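Local coordinates for proline dehydrogenase (PDB 3HAZ), which probably oxidises proline to glutamate in two steps, pairing an FAD-dependent proline dehydrogenase with an NAD-dependent aldehyde dehydrogenase in one chain, at residues V652-S657 with P726-V731; N678-K683 with S707-V712. All blocks are in the same frame, centred on the assembly; numbering follows the deposited sequence.

Interaction 1 (V652-S657 with P726-V731). With NAD (nicotinamide-adenine-dinucleotide), chain D.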
ATOM      1  N   VAL A 652     -32.641 -32.974  -0.513  1.00 24.20           N
ATOM      2  CA  VAL A 652     -33.641 -32.628  -1.514  1.00 24.57           C
ATOM      3  C   VAL A 652     -34.520 -31.480  -1.041  1.00 24.04           C
ATOM      4  O   VAL A 652     -35.224 -31.598  -0.040  1.00 22.12           O
ATOM      5  CB  VAL A 652     -34.588 -33.805  -1.831  1.00 29.28           C
ATOM      6  CG1 VAL A 652     -35.705 -33.331  -2.746  1.00 27.72           C
ATOM      7  CG2 VAL A 652     -33.830 -34.963  -2.462  1.00 23.99           C
ATOM      8  N   PHE A 653     -34.489 -30.372  -1.768  1.00 22.73           N
ATOM      9  CA  PHE A 653     -35.409 -29.284  -1.474  1.00 17.77           C
ATOM     10  C   PHE A 653     -36.657 -29.386  -2.327  1.00 23.42           C
ATOM     11  O   PHE A 653     -36.594 -29.704  -3.520  1.00 27.68           O
ATOM     12  CB  PHE A 653     -34.745 -27.921  -1.676  1.00 19.83           C
ATOM     13  CG  PHE A 653     -34.359 -27.241  -0.393  1.00 21.20           C
ATOM     14  CD1 PHE A 653     -35.196 -26.289   0.179  1.00 20.18           C
ATOM     15  CD2 PHE A 653     -33.168 -27.548   0.241  1.00 20.29           C
ATOM     16  CE1 PHE A 653     -34.843 -25.659   1.363  1.00 22.27           C
ATOM     17  CE2 PHE A 653     -32.806 -26.915   1.425  1.00 21.59           C
ATOM     18  CZ  PHE A 653     -33.646 -25.968   1.983  1.00 24.43           C
ATOM     19  N   VAL A 654     -37.791 -29.138  -1.688  1.00 21.34           N
ATOM     20  CA  VAL A 654     -39.058 -28.956  -2.379  1.00 27.31           C
ATOM     21  C   VAL A 654     -39.268 -27.459  -2.582  1.00 29.89           C
ATOM     22  O   VAL A 654     -39.253 -26.695  -1.621  1.00 30.23           O
ATOM     23  CB  VAL A 654     -40.216 -29.533  -1.548  1.00 22.56           C
ATOM     24  CG1 VAL A 654     -41.566 -29.226  -2.192  1.00 21.50           C
ATOM     25  CG2 VAL A 654     -40.024 -31.030  -1.359  1.00 18.14           C
ATOM     26  N   ALA A 655     -39.431 -27.040  -3.835  1.00 26.46           N
ATOM     27  CA  ALA A 655     -39.682 -25.641  -4.154  1.00 23.92           C
ATOM     28  C   ALA A 655     -41.111 -25.462  -4.646  1.00 31.36           C
ATOM     29  O   ALA A 655     -41.530 -26.106  -5.609  1.00 31.75           O
ATOM     30  CB  ALA A 655     -38.697 -25.141  -5.196  1.00 24.19           C
ATOM     31  N   ILE A 656     -41.856 -24.589  -3.978  1.00 24.83           N
ATOM     32  CA  ILE A 656     -43.247 -24.338  -4.332  1.00 30.14           C
ATOM     33  C   ILE A 656     -43.426 -22.848  -4.619  1.00 32.54           C
ATOM     34  O   ILE A 656     -43.101 -22.011  -3.784  1.00 28.66           O
ATOM     35  CB  ILE A 656     -44.194 -24.773  -3.200  1.00 28.76           C
ATOM     36  CG1 ILE A 656     -44.113 -26.287  -2.986  1.00 31.27           C
ATOM     37  CG2 ILE A 656     -45.615 -24.340  -3.502  1.00 37.35           C
ATOM     38  CD1 ILE A 656     -44.808 -26.765  -1.735  1.00 30.32           C
ATOM     39  N   SER A 657     -43.946 -22.528  -5.801  1.00 30.72           N
ATOM     40  CA  SER A 657     -43.979 -21.149  -6.273  1.00 32.40           C
ATOM     41  C   SER A 657     -45.387 -20.693  -6.660  1.00 31.92           C
ATOM     42  O   SER A 657     -46.251 -21.525  -6.941  1.00 32.98           O
ATOM     43  CB  SER A 657     -43.036 -21.000  -7.470  1.00 35.37           C
ATOM     44  OG  SER A 657     -43.310 -21.988  -8.449  1.00 27.63           O
ATOM     45  N   PRO A 726     -41.153 -38.032   3.711  1.00 37.51           N
ATOM     46  CA  PRO A 726     -40.189 -38.180   4.812  1.00 39.92           C
ATOM     47  C   PRO A 726     -38.728 -37.909   4.439  1.00 34.57           C
ATOM     48  O   PRO A 726     -37.923 -37.625   5.332  1.00 31.05           O
ATOM     49  CB  PRO A 726     -40.354 -39.658   5.214  1.00 44.97           C
ATOM     50  CG  PRO A 726     -40.952 -40.311   3.997  1.00 45.36           C
ATOM     51  CD  PRO A 726     -41.916 -39.275   3.506  1.00 38.40           C
ATOM     52  N   ASP A 727     -38.386 -37.999   3.157  1.00 28.86           N
ATOM     53  CA  ASP A 727     -36.988 -37.893   2.739  1.00 28.76           C
ATOM     54  C   ASP A 727     -36.525 -36.498   2.314  1.00 29.69           C
ATOM     55  O   ASP A 727     -35.373 -36.323   1.917  1.00 37.08           O
ATOM     56  CB  ASP A 727     -36.694 -38.868   1.599  1.00 34.33           C
ATOM     57  CG  ASP A 727     -36.770 -40.314   2.035  1.00 41.15           C
ATOM     58  OD1 ASP A 727     -36.722 -40.576   3.259  1.00 37.56           O
ATOM     59  OD2 ASP A 727     -36.876 -41.182   1.141  1.00 36.64           O
ATOM     60  N   ILE A 728     -37.395 -35.505   2.386  1.00 31.64           N
ATOM     61  CA  ILE A 728     -36.992 -34.172   1.937  1.00 26.53           C
ATOM     62  C   ILE A 728     -36.212 -33.418   3.018  1.00 34.04           C
ATOM     63  O   ILE A 728     -36.433 -33.631   4.210  1.00 37.20           O
ATOM     64  CB  ILE A 728     -38.185 -33.355   1.442  1.00 27.72           C
ATOM     65  CG1 ILE A 728     -39.187 -33.137   2.577  1.00 29.04           C
ATOM     66  CG2 ILE A 728     -38.840 -34.061   0.251  1.00 26.25           C
ATOM     67  CD1 ILE A 728     -39.935 -31.830   2.486  1.00 30.66           C
ATOM     68  N   ALA A 729     -35.305 -32.539   2.590  1.00 27.00           N
ATOM     69  CA  ALA A 729     -34.386 -31.861   3.499  1.00 28.33           C
ATOM     70  C   ALA A 729     -34.781 -30.409   3.788  1.00 33.94           C
ATOM     71  O   ALA A 729     -34.126 -29.715   4.568  1.00 30.07           O
ATOM     72  CB  ALA A 729     -32.973 -31.906   2.940  1.00 23.24           C
ATOM     73  N   GLY A 730     -35.845 -29.945   3.154  1.00 28.47           N
ATOM     74  CA  GLY A 730     -36.281 -28.579   3.362  1.00 23.50           C
ATOM     75  C   GLY A 730     -37.275 -28.129   2.320  1.00 27.75           C
ATOM     76  O   GLY A 730     -37.444 -28.775   1.276  1.00 26.59           O
ATOM     77  N   VAL A 731     -37.936 -27.013   2.614  1.00 25.61           N
ATOM     78  CA  VAL A 731     -38.971 -26.468   1.755  1.00 17.78           C
ATOM     79  C   VAL A 731     -38.802 -24.954   1.582  1.00 24.31           C
ATOM     80  O   VAL A 731     -38.683 -24.207   2.555  1.00 23.10           O
ATOM     81  CB  VAL A 731     -40.373 -26.774   2.315  1.00 23.64           C
ATOM     82  CG1 VAL A 731     -41.451 -26.050   1.513  1.00 25.04           C
ATOM     83  CG2 VAL A 731     -40.624 -28.287   2.328  1.00 26.68           C
TER
HETATM   84  PA  NAD D2003     -51.148 -20.000  -2.655  0.55 28.07           P
HETATM   85  O1A NAD D2003     -50.983 -20.175  -1.032  0.55 22.47           O
HETATM   86  O2A NAD D2003     -52.576 -20.007  -3.013  0.55 33.15           O
HETATM   87  O5B NAD D2003     -50.368 -21.287  -3.377  0.55 37.48           O
HETATM   88  C5B NAD D2003     -49.090 -21.079  -3.962  0.55 36.36           C
HETATM   89  C4B NAD D2003     -48.359 -22.409  -4.203  0.55 35.10           C
HETATM   90  O4B NAD D2003     -48.487 -23.402  -3.115  0.55 35.05           O
HETATM   91  C3B NAD D2003     -48.856 -23.235  -5.460  0.55 23.68           C
HETATM   92  O3B NAD D2003     -47.931 -23.723  -6.382  0.55 29.06           O
HETATM   93  C2B NAD D2003     -49.880 -24.166  -4.818  0.55 31.06           C
HETATM   94  O2B NAD D2003     -50.527 -25.146  -5.599  0.55 31.57           O
HETATM   95  C1B NAD D2003     -49.145 -24.564  -3.613  0.55 34.41           C
HETATM   96  N9A NAD D2003     -50.045 -25.113  -2.588  0.55 37.28           N
HETATM   97  C8A NAD D2003     -51.365 -24.843  -2.417  0.55 37.20           C
HETATM   98  N7A NAD D2003     -51.823 -25.595  -1.295  0.55 37.31           N
HETATM   99  C5A NAD D2003     -50.729 -26.333  -0.788  0.55 39.31           C
HETATM  100  C6A NAD D2003     -50.615 -27.218   0.278  0.55 36.32           C
HETATM  101  N6A NAD D2003     -51.779 -27.512   1.098  0.55 33.86           N
HETATM  102  N1A NAD D2003     -49.421 -27.802   0.555  0.55 37.26           N
HETATM  103  C2A NAD D2003     -48.315 -27.517  -0.229  0.55 37.56           C
HETATM  104  N3A NAD D2003     -48.424 -26.647  -1.279  0.55 37.47           N
HETATM  105  C4A NAD D2003     -49.636 -26.054  -1.559  0.55 36.06           C
HETATM  106  O3  NAD D2003     -50.395 -18.595  -3.179  0.55 43.06           O
HETATM  107  PN  NAD D2003     -50.749 -17.983  -4.695  0.55 40.60           P
HETATM  108  O1N NAD D2003     -52.402 -17.871  -4.864  0.55 53.52           O
HETATM  109  O2N NAD D2003     -50.191 -18.859  -5.728  0.55 31.14           O
HETATM  110  O5D NAD D2003     -50.085 -16.462  -4.861  0.55 40.85           O
HETATM  111  C5D NAD D2003     -50.630 -15.372  -4.130  0.55 39.49           C
HETATM  112  C4D NAD D2003     -49.992 -15.211  -2.734  0.55 37.60           C
HETATM  113  O4D NAD D2003     -48.518 -15.432  -2.645  0.55 30.05           O
HETATM  114  C3D NAD D2003     -50.236 -13.890  -1.884  0.55 19.55           C
HETATM  115  O3D NAD D2003     -50.824 -13.990  -0.609  0.55 15.19           O
HETATM  116  C2D NAD D2003     -48.848 -13.225  -2.017  0.55 29.69           C
HETATM  117  O2D NAD D2003     -48.554 -12.004  -1.367  0.55 32.90           O
HETATM  118  C1D NAD D2003     -47.954 -14.388  -1.877  0.55 26.77           C
HETATM  119  N1N NAD D2003     -46.645 -14.033  -2.441  0.55 26.34           N
HETATM  120  C2N NAD D2003     -45.645 -13.526  -1.591  0.55 22.54           C
HETATM  121  C3N NAD D2003     -44.348 -13.154  -2.147  0.55 24.47           C
HETATM  122  C7N NAD D2003     -43.251 -12.610  -1.215  0.55 17.17           C
HETATM  123  O7N NAD D2003     -42.148 -12.509  -1.618  0.55 20.78           O
HETATM  124  N7N NAD D2003     -43.542 -12.358   0.182  0.55 18.34           N
HETATM  125  C4N NAD D2003     -44.092 -13.306  -3.601  0.55 34.79           C
HETATM  126  C5N NAD D2003     -45.085 -13.812  -4.443  0.55 31.67           C
HETATM  127  C6N NAD D2003     -46.401 -14.194  -3.882  0.55 26.83           C
HETATM  128  O   HOH W   1     -33.109 -35.075   1.386  1.00 26.88           O

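Interaction 2 (N678-K683 with S707-V712). With NAD (nicotinamide-adenine-dinucleotide), chain D.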
ATOM      1  N   ASN A 678     -28.079 -28.510  -3.188  1.00 23.92           N
ATOM      2  CA  ASN A 678     -29.243 -29.375  -3.040  1.00 23.60           C
ATOM      3  C   ASN A 678     -29.790 -29.810  -4.385  1.00 27.52           C
ATOM      4  O   ASN A 678     -29.681 -29.082  -5.371  1.00 24.66           O
ATOM      5  CB  ASN A 678     -30.356 -28.629  -2.313  1.00 22.91           C
ATOM      6  CG  ASN A 678     -29.918 -28.089  -0.979  1.00 28.05           C
ATOM      7  OD1 ASN A 678     -29.837 -28.832  -0.004  1.00 24.08           O
ATOM      8  ND2 ASN A 678     -29.648 -26.779  -0.918  1.00 22.21           N
ATOM      9  N   SER A 679     -30.388 -30.996  -4.431  1.00 30.07           N
ATOM     10  CA  SER A 679     -31.232 -31.338  -5.566  1.00 28.80           C
ATOM     11  C   SER A 679     -32.612 -30.749  -5.286  1.00 26.92           C
ATOM     12  O   SER A 679     -32.927 -30.404  -4.141  1.00 27.49           O
ATOM     13  CB  SER A 679     -31.298 -32.854  -5.783  1.00 28.28           C
ATOM     14  OG  SER A 679     -31.815 -33.513  -4.644  1.00 25.99           O
ATOM     15  N   VAL A 680     -33.429 -30.611  -6.322  1.00 22.11           N
ATOM     16  CA  VAL A 680     -34.707 -29.938  -6.163  1.00 24.70           C
ATOM     17  C   VAL A 680     -35.865 -30.647  -6.861  1.00 28.26           C
ATOM     18  O   VAL A 680     -35.736 -31.117  -7.995  1.00 28.03           O
ATOM     19  CB  VAL A 680     -34.626 -28.481  -6.676  1.00 30.36           C
ATOM     20  CG1 VAL A 680     -35.945 -27.761  -6.458  1.00 20.64           C
ATOM     21  CG2 VAL A 680     -33.490 -27.742  -5.986  1.00 32.62           C
ATOM     22  N   VAL A 681     -36.989 -30.737  -6.158  1.00 25.08           N
ATOM     23  CA  VAL A 681     -38.262 -31.056  -6.786  1.00 28.20           C
ATOM     24  C   VAL A 681     -39.123 -29.799  -6.719  1.00 29.53           C
ATOM     25  O   VAL A 681     -39.432 -29.303  -5.632  1.00 29.07           O
ATOM     26  CB  VAL A 681     -38.975 -32.242  -6.100  1.00 30.82           C
ATOM     27  CG1 VAL A 681     -40.353 -32.459  -6.718  1.00 34.56           C
ATOM     28  CG2 VAL A 681     -38.130 -33.513  -6.219  1.00 28.57           C
ATOM     29  N   ALA A 682     -39.486 -29.275  -7.884  1.00 28.03           N
ATOM     30  CA  ALA A 682     -40.210 -28.010  -7.971  1.00 29.94           C
ATOM     31  C   ALA A 682     -41.652 -28.220  -8.414  1.00 33.60           C
ATOM     32  O   ALA A 682     -41.909 -28.907  -9.406  1.00 35.23           O
ATOM     33  CB  ALA A 682     -39.500 -27.068  -8.940  1.00 24.26           C
ATOM     34  N   LYS A 683     -42.591 -27.631  -7.679  1.00 31.37           N
ATOM     35  CA  LYS A 683     -43.992 -27.642  -8.094  1.00 35.14           C
ATOM     36  C   LYS A 683     -44.491 -26.220  -8.297  1.00 33.06           C
ATOM     37  O   LYS A 683     -44.607 -25.452  -7.340  1.00 28.42           O
ATOM     38  CB  LYS A 683     -44.887 -28.367  -7.083  1.00 36.96           C
ATOM     39  CG  LYS A 683     -46.281 -28.669  -7.638  1.00 44.16           C
ATOM     40  CD  LYS A 683     -47.357 -28.595  -6.574  1.00 42.43           C
ATOM     41  CE  LYS A 683     -47.776 -27.162  -6.303  1.00 41.89           C
ATOM     42  NZ  LYS A 683     -48.826 -26.669  -7.248  1.00 42.74           N
ATOM     43  N   SER A 707     -30.716 -35.282 -12.985  1.00 35.22           N
ATOM     44  CA  SER A 707     -30.889 -35.952 -11.699  1.00 34.15           C
ATOM     45  C   SER A 707     -30.939 -34.981 -10.518  1.00 34.80           C
ATOM     46  O   SER A 707     -31.216 -35.389  -9.392  1.00 32.31           O
ATOM     47  CB  SER A 707     -29.782 -36.988 -11.481  1.00 32.95           C
ATOM     48  OG  SER A 707     -28.506 -36.395 -11.637  1.00 33.94           O
ATOM     49  N   ALA A 708     -30.681 -33.701 -10.780  1.00 31.63           N
ATOM     50  CA  ALA A 708     -30.652 -32.700  -9.718  1.00 30.71           C
ATOM     51  C   ALA A 708     -31.925 -31.853  -9.659  1.00 31.14           C
ATOM     52  O   ALA A 708     -32.161 -31.151  -8.678  1.00 29.29           O
ATOM     53  CB  ALA A 708     -29.429 -31.798  -9.869  1.00 26.44           C
ATOM     54  N   LEU A 709     -32.743 -31.923 -10.705  1.00 31.04           N
ATOM     55  CA  LEU A 709     -33.902 -31.037 -10.813  1.00 31.87           C
ATOM     56  C   LEU A 709     -35.097 -31.697 -11.495  1.00 31.51           C
ATOM     57  O   LEU A 709     -35.016 -32.074 -12.663  1.00 32.11           O
ATOM     58  CB  LEU A 709     -33.519 -29.762 -11.577  1.00 27.23           C
ATOM     59  CG  LEU A 709     -34.649 -28.774 -11.889  1.00 33.37           C
ATOM     60  CD1 LEU A 709     -35.246 -28.200 -10.607  1.00 29.53           C
ATOM     61  CD2 LEU A 709     -34.149 -27.654 -12.797  1.00 27.83           C
ATOM     62  N   TYR A 710     -36.206 -31.815 -10.767  1.00 31.95           N
ATOM     63  CA  TYR A 710     -37.428 -32.399 -11.314  1.00 32.50           C
ATOM     64  C   TYR A 710     -38.628 -31.471 -11.174  1.00 38.22           C
ATOM     65  O   TYR A 710     -38.824 -30.843 -10.135  1.00 40.28           O
ATOM     66  CB  TYR A 710     -37.736 -33.747 -10.646  1.00 29.55           C
ATOM     67  CG  TYR A 710     -36.686 -34.798 -10.921  1.00 37.50           C
ATOM     68  CD1 TYR A 710     -35.493 -34.810 -10.212  1.00 39.47           C
ATOM     69  CD2 TYR A 710     -36.880 -35.768 -11.895  1.00 38.33           C
ATOM     70  CE1 TYR A 710     -34.526 -35.764 -10.459  1.00 37.97           C
ATOM     71  CE2 TYR A 710     -35.910 -36.730 -12.154  1.00 40.78           C
ATOM     72  CZ  TYR A 710     -34.736 -36.718 -11.430  1.00 41.59           C
ATOM     73  OH  TYR A 710     -33.760 -37.660 -11.673  1.00 47.78           O
ATOM     74  N   LEU A 711     -39.431 -31.396 -12.229  1.00 38.05           N
ATOM     75  CA  LEU A 711     -40.669 -30.631 -12.190  1.00 40.17           C
ATOM     76  C   LEU A 711     -41.855 -31.559 -11.953  1.00 39.57           C
ATOM     77  O   LEU A 711     -42.041 -32.534 -12.677  1.00 37.45           O
ATOM     78  CB  LEU A 711     -40.878 -29.874 -13.498  1.00 33.51           C
ATOM     79  CG  LEU A 711     -42.020 -28.860 -13.457  1.00 41.23           C
ATOM     80  CD1 LEU A 711     -41.570 -27.610 -12.707  1.00 34.40           C
ATOM     81  CD2 LEU A 711     -42.481 -28.512 -14.865  1.00 42.73           C
ATOM     82  N   VAL A 712     -42.649 -31.250 -10.933  1.00 35.45           N
ATOM     83  CA  VAL A 712     -43.892 -31.964 -10.679  1.00 37.83           C
ATOM     84  C   VAL A 712     -45.044 -30.968 -10.683  1.00 37.60           C
ATOM     85  O   VAL A 712     -45.067 -30.041  -9.877  1.00 31.13           O
ATOM     86  CB  VAL A 712     -43.860 -32.682  -9.323  1.00 48.30           C
ATOM     87  CG1 VAL A 712     -45.228 -33.243  -8.988  1.00 52.61           C
ATOM     88  CG2 VAL A 712     -42.811 -33.786  -9.331  1.00 51.14           C
TER
HETATM   89  PA  NAD D2003     -51.148 -20.000  -2.655  0.55 28.07           P
HETATM   90  O1A NAD D2003     -50.983 -20.175  -1.032  0.55 22.47           O
HETATM   91  O2A NAD D2003     -52.576 -20.007  -3.013  0.55 33.15           O
HETATM   92  O5B NAD D2003     -50.368 -21.287  -3.377  0.55 37.48           O
HETATM   93  C5B NAD D2003     -49.090 -21.079  -3.962  0.55 36.36           C
HETATM   94  C4B NAD D2003     -48.359 -22.409  -4.203  0.55 35.10           C
HETATM   95  O4B NAD D2003     -48.487 -23.402  -3.115  0.55 35.05           O
HETATM   96  C3B NAD D2003     -48.856 -23.235  -5.460  0.55 23.68           C
HETATM   97  O3B NAD D2003     -47.931 -23.723  -6.382  0.55 29.06           O
HETATM   98  C2B NAD D2003     -49.880 -24.166  -4.818  0.55 31.06           C
HETATM   99  O2B NAD D2003     -50.527 -25.146  -5.599  0.55 31.57           O
HETATM  100  C1B NAD D2003     -49.145 -24.564  -3.613  0.55 34.41           C
HETATM  101  N9A NAD D2003     -50.045 -25.113  -2.588  0.55 37.28           N
HETATM  102  C8A NAD D2003     -51.365 -24.843  -2.417  0.55 37.20           C
HETATM  103  N7A NAD D2003     -51.823 -25.595  -1.295  0.55 37.31           N
HETATM  104  C5A NAD D2003     -50.729 -26.333  -0.788  0.55 39.31           C
HETATM  105  C6A NAD D2003     -50.615 -27.218   0.278  0.55 36.32           C
HETATM  106  N6A NAD D2003     -51.779 -27.512   1.098  0.55 33.86           N
HETATM  107  N1A NAD D2003     -49.421 -27.802   0.555  0.55 37.26           N
HETATM  108  C2A NAD D2003     -48.315 -27.517  -0.229  0.55 37.56           C
HETATM  109  N3A NAD D2003     -48.424 -26.647  -1.279  0.55 37.47           N
HETATM  110  C4A NAD D2003     -49.636 -26.054  -1.559  0.55 36.06           C
HETATM  111  O3  NAD D2003     -50.395 -18.595  -3.179  0.55 43.06           O
HETATM  112  PN  NAD D2003     -50.749 -17.983  -4.695  0.55 40.60           P
HETATM  113  O1N NAD D2003     -52.402 -17.871  -4.864  0.55 53.52           O
HETATM  114  O2N NAD D2003     -50.191 -18.859  -5.728  0.55 31.14           O
HETATM  115  O5D NAD D2003     -50.085 -16.462  -4.861  0.55 40.85           O
HETATM  116  C5D NAD D2003     -50.630 -15.372  -4.130  0.55 39.49           C
HETATM  117  C4D NAD D2003     -49.992 -15.211  -2.734  0.55 37.60           C
HETATM  118  O4D NAD D2003     -48.518 -15.432  -2.645  0.55 30.05           O
HETATM  119  C3D NAD D2003     -50.236 -13.890  -1.884  0.55 19.55           C
HETATM  120  O3D NAD D2003     -50.824 -13.990  -0.609  0.55 15.19           O
HETATM  121  C2D NAD D2003     -48.848 -13.225  -2.017  0.55 29.69           C
HETATM  122  O2D NAD D2003     -48.554 -12.004  -1.367  0.55 32.90           O
HETATM  123  C1D NAD D2003     -47.954 -14.388  -1.877  0.55 26.77           C
HETATM  124  N1N NAD D2003     -46.645 -14.033  -2.441  0.55 26.34           N
HETATM  125  C2N NAD D2003     -45.645 -13.526  -1.591  0.55 22.54           C
HETATM  126  C3N NAD D2003     -44.348 -13.154  -2.147  0.55 24.47           C
HETATM  127  C7N NAD D2003     -43.251 -12.610  -1.215  0.55 17.17           C
HETATM  128  O7N NAD D2003     -42.148 -12.509  -1.618  0.55 20.78           O
HETATM  129  N7N NAD D2003     -43.542 -12.358   0.182  0.55 18.34           N
HETATM  130  C4N NAD D2003     -44.092 -13.306  -3.601  0.55 34.79           C
HETATM  131  C5N NAD D2003     -45.085 -13.812  -4.443  0.55 31.67           C
HETATM  132  C6N NAD D2003     -46.401 -14.194  -3.882  0.55 26.83           C

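Interaction 1 (V652-S657 with P726-V731)
The Phe653 ring packs tightly over Gly730. Gly730 CA sits 4.0 Å from the ring centroid, close to the ring normal though offset toward the rim. A chi1 of -104°, between the staggered positions, swings the ring over the neighbouring strand. A CB on Gly730 would collide with Phe653 CZ, and the extended backbone there (phi and psi both 166°) would jam it against the preceding carbonyl. An alanine at Phe653, having no ring to lay over Gly730, would probably loosen the packing on this face of the sheet. Two nearly straight hydrogen bonds join the parallel segments: Ala729 N to a lone pair of Val652 O (2.8 Å) and Val654 N to Gly730 O (3.0 Å). On the opposite face, packed as closely, the Val654 side chain crosses that of Ile728 obliquely, Val654 CG2 meeting Ile728 CG2 at 3.6 Å, while Val731 CG2 approaches Val654 CB. The looser, solvent side lies at the partly exposed Asp727, where a water accepts from Val652 N (2.9 Å) and donates to Asp727 O (2.6 Å). Past Val654 the pairing runs on to Val732, and Ser657 O, in the loop beyond, accepts from NAD O3B (2.8 Å). Helix 664-675 packs on the Phe653 and Ala655 face, helix 737-749 covers Ile656, Ile728 and Val731, and strand 679-683 pairs along the other edge of strand 641-656.

Interaction 2 (N678-K683 with S707-V712)
The Tyr710 ring turns an edge toward strand 679-683, with Val680 O near its plane; chi1 of -64° sets CG anti to the carbonyl carbon and carries the phenol end clear of that strand, while Ala558 of helix 549-567 touches the side chain. The other flat group, the Asn678 amide, is fixed at both ends outside this pairing: OD1 accepts from the backbone N of Arg650 and Gly651, and ND2 donates to Ala673 O and Phe977 O. Between the parallel strands run four backbone hydrogen bonds, from Val680 N to Ala708 O, Tyr710 N to Val680 O, Ala682 N to Tyr710 O and Val712 N to Ala682 O; in the first, at 2.7 Å, Val680 N stands above the carbonyl plane of Ala708 O. On the Tyr710 face the Val681 and Val712 side chains cross obliquely, Val681 CG1 touching Val712 CG2 at 3.8 Å. On the other, Leu709 CD1 packs on Val680 CB. The bent Lys683 chain brings NZ to NAD O2B (2.8 Å) and, weakly, to O3B, while Gly714 O also grips it. With helix 689-702 as the connection, this is a beta-alpha-beta unit of a Rossmann-type NAD-binding domain, its first strand ending at the adenosine ribose.

Interactions 1 and 2 lie about 9 Å apart, centre to centre, in one sheet of the aldehyde dehydrogenase part of the chain. Strand 641-656 comes first in sequence, then 679-683, 709-711 and 730-734. In the sheet, however, 641-656 lies between 679-683 and 730-734. The chain thus builds outward through interaction 2, then crosses back to close interaction 1 on the other side of its starting strand, the order expected of a Rossmann-type fold. Backbone bonds such as Phe653 N to Ser679 O and Ala655 O to Lys683 N (both 2.8 Å) fuse the two pairings. Neighbouring strand ends therefore deliver Ser657 and Lys683 to the same NAD ribose.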